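Local structure of uncharacterized protein (5HT7) at residues V13-F18 / G25-F30. The protein is a trimeric betagamma-crystallin of a thermophilic methanogen that binds transition-metal ions such as iron(II), this chain being its Greek key domain. Sequence-based numbering, arbitrary orientation.
Sequences VHKHIF and GADIAF. With FE2 (Fe (II) ion), chain D.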
loop_
_atom_site.group_PDB
_atom_site.type_symbol
_atom_site.label_atom_id
_atom_site.label_comp_id
_atom_site.label_asym_id
_atom_site.label_seq_id
_atom_site.Cartn_x
_atom_site.Cartn_y
_atom_site.Cartn_z
ATOM N N VAL A 13 0.149 -9.939 5.023
ATOM C CA VAL A 13 -0.803 -9.082 4.320
ATOM C C VAL A 13 -0.957 -7.756 5.078
ATOM O O VAL A 13 -0.841 -7.712 6.297
ATOM C CB VAL A 13 -2.193 -9.751 4.148
ATOM C CG1 VAL A 13 -2.099 -10.939 3.186
ATOM C CG2 VAL A 13 -2.755 -10.193 5.488
ATOM N N HIS A 14 -1.169 -6.672 4.341
ATOM C CA HIS A 14 -1.231 -5.366 4.976
ATOM C C HIS A 14 -2.493 -4.636 4.553
ATOM O O HIS A 14 -3.145 -5.013 3.575
ATOM C CB HIS A 14 0.020 -4.548 4.641
ATOM C CG HIS A 14 0.086 -4.094 3.219
ATOM N ND1 HIS A 14 0.658 -4.852 2.222
ATOM C CD2 HIS A 14 -0.326 -2.944 2.633
ATOM C CE1 HIS A 14 0.585 -4.196 1.075
ATOM N NE2 HIS A 14 -0.018 -3.041 1.299
ATOM N N LYS A 15 -2.827 -3.594 5.307
ATOM C CA LYS A 15 -4.047 -2.835 5.121
ATOM C C LYS A 15 -3.766 -1.354 5.352
ATOM O O LYS A 15 -3.269 -0.983 6.406
ATOM C CB LYS A 15 -5.128 -3.333 6.090
ATOM C CG LYS A 15 -6.467 -2.611 5.996
ATOM C CD LYS A 15 -7.484 -3.279 6.926
ATOM C CE LYS A 15 -8.683 -2.364 7.142
ATOM N NZ LYS A 15 -9.390 -2.045 5.888
ATOM N N HIS A 16 -4.094 -0.523 4.368
ATOM C CA HIS A 16 -3.934 0.923 4.474
ATOM C C HIS A 16 -5.146 1.569 5.089
ATOM O O HIS A 16 -6.283 1.297 4.668
ATOM C CB HIS A 16 -3.711 1.541 3.098
ATOM C CG HIS A 16 -2.466 1.053 2.432
ATOM N ND1 HIS A 16 -1.234 1.609 2.676
ATOM C CD2 HIS A 16 -2.261 0.040 1.559
ATOM C CE1 HIS A 16 -0.318 0.975 1.964
ATOM N NE2 HIS A 16 -0.916 0.017 1.279
ATOM N N ILE A 17 -4.904 2.450 6.051
ATOM C CA ILE A 17 -5.985 3.172 6.713
ATOM C C ILE A 17 -5.871 4.654 6.396
ATOM O O ILE A 17 -4.848 5.273 6.685
ATOM C CB ILE A 17 -5.948 3.001 8.240
ATOM C CG1 ILE A 17 -5.711 1.534 8.613
ATOM C CG2 ILE A 17 -7.239 3.519 8.846
ATOM C CD1 ILE A 17 -6.883 0.653 8.296
ATOM N N PHE A 18 -6.913 5.217 5.793
ATOM C CA PHE A 18 -6.909 6.629 5.464
ATOM C C PHE A 18 -7.912 7.329 6.355
ATOM O O PHE A 18 -9.117 7.107 6.230
ATOM C CB PHE A 18 -7.211 6.839 3.976
ATOM C CG PHE A 18 -6.094 6.371 3.076
ATOM C CD1 PHE A 18 -5.010 7.193 2.820
ATOM C CD2 PHE A 18 -6.109 5.099 2.525
ATOM C CE1 PHE A 18 -3.967 6.757 2.017
ATOM C CE2 PHE A 18 -5.071 4.659 1.718
ATOM C CZ PHE A 18 -4.004 5.486 1.462
ATOM N N GLY A 25 -12.625 -5.197 10.909
ATOM C CA GLY A 25 -12.955 -6.609 10.751
ATOM C C GLY A 25 -13.937 -6.930 9.638
ATOM O O GLY A 25 -14.191 -8.095 9.336
ATOM N N ALA A 26 -14.505 -5.894 9.033
ATOM C CA ALA A 26 -15.423 -6.072 7.919
ATOM C C ALA A 26 -14.653 -6.256 6.607
ATOM O O ALA A 26 -15.240 -6.584 5.582
ATOM C CB ALA A 26 -16.385 -4.881 7.827
ATOM N N ASP A 27 -13.338 -6.053 6.653
ATOM C CA ASP A 27 -12.481 -6.204 5.479
ATOM C C ASP A 27 -12.088 -7.662 5.290
ATOM O O ASP A 27 -11.164 -8.140 5.933
ATOM C CB ASP A 27 -11.219 -5.339 5.605
ATOM C CG ASP A 27 -10.489 -5.165 4.270
ATOM O OD1 ASP A 27 -10.760 -5.949 3.337
ATOM O OD2 ASP A 27 -9.659 -4.238 4.158
ATOM N N ILE A 28 -12.773 -8.356 4.387
ATOM C CA ILE A 28 -12.530 -9.779 4.163
ATOM C C ILE A 28 -11.136 -10.067 3.623
ATOM O O ILE A 28 -10.613 -11.172 3.797
ATOM C CB ILE A 28 -13.559 -10.383 3.189
ATOM C CG1 ILE A 28 -13.537 -9.638 1.855
ATOM C CG2 ILE A 28 -14.948 -10.364 3.802
ATOM C CD1 ILE A 28 -14.358 -10.315 0.769
ATOM N N ALA A 29 -10.528 -9.078 2.977
ATOM C CA ALA A 29 -9.191 -9.246 2.414
ATOM C C ALA A 29 -8.120 -9.140 3.492
ATOM O O ALA A 29 -6.947 -9.414 3.248
ATOM C CB ALA A 29 -8.939 -8.219 1.326
ATOM N N PHE A 30 -8.530 -8.729 4.686
ATOM C CA PHE A 30 -7.611 -8.636 5.812
ATOM C C PHE A 30 -8.095 -9.587 6.907
ATOM O O PHE A 30 -8.442 -9.164 8.006
ATOM C CB PHE A 30 -7.522 -7.196 6.325
ATOM C CG PHE A 30 -6.340 -6.940 7.225
ATOM C CD1 PHE A 30 -5.049 -7.076 6.746
ATOM C CD2 PHE A 30 -6.524 -6.544 8.543
ATOM C CE1 PHE A 30 -3.956 -6.843 7.558
ATOM C CE2 PHE A 30 -5.435 -6.309 9.369
ATOM C CZ PHE A 30 -4.139 -6.458 8.868
HETATM FE FE FE2 D . -0.171 -1.455 -0.280
#
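Lys-15 lays the base of its side chain across one face of the Phe-30 ring, CB standing 3.9 Å from the ring centroid in a CH-pi contact displaced toward the rim on the CD1 side. With CG anti to the backbone N (chi1 180°) the chain runs on extended past the CG-CD2 rim of the ring, CD 3.8 Å from Phe-30 CD2, until a bend at chi4 (60°) brings the ammonium tip to tip with Asp-27. There Lys-15 NZ gives a salt-bridged hydrogen bond of 2.8 Å to the anti lone pair of Asp-27 OD2; Asp-21 offers NZ a second carboxylate. Asp-27 OD1 turns back on its own loop, accepting from Ala-29 N at 3.2 Å, above the carboxylate plane, in an Asx turn, and also takes Gly-12 N of the second subunit. In this betagamma-crystallin Greek key domain, strand 14-16 edges a four-stranded sheet beside strand 3-5, and loop 25-30 packs against it. An alanine in place of Lys-15 keeps CB over the ring but loses the amine and the methylene at CD2, which would probably leave the buried Asp-27 carboxylate less well balanced and less firmly held. Val-13 puts its carbonyl O at the ring's edge, 3.5 Å from Phe-30 CE1, while its CG2 packs on CD1. His-14 points away from the loop; its NE2 (2.2 Å) and that of His-16 (2.3 Å) bind the iron, whose six ligands are completed by the same pair from each of the other two subunits.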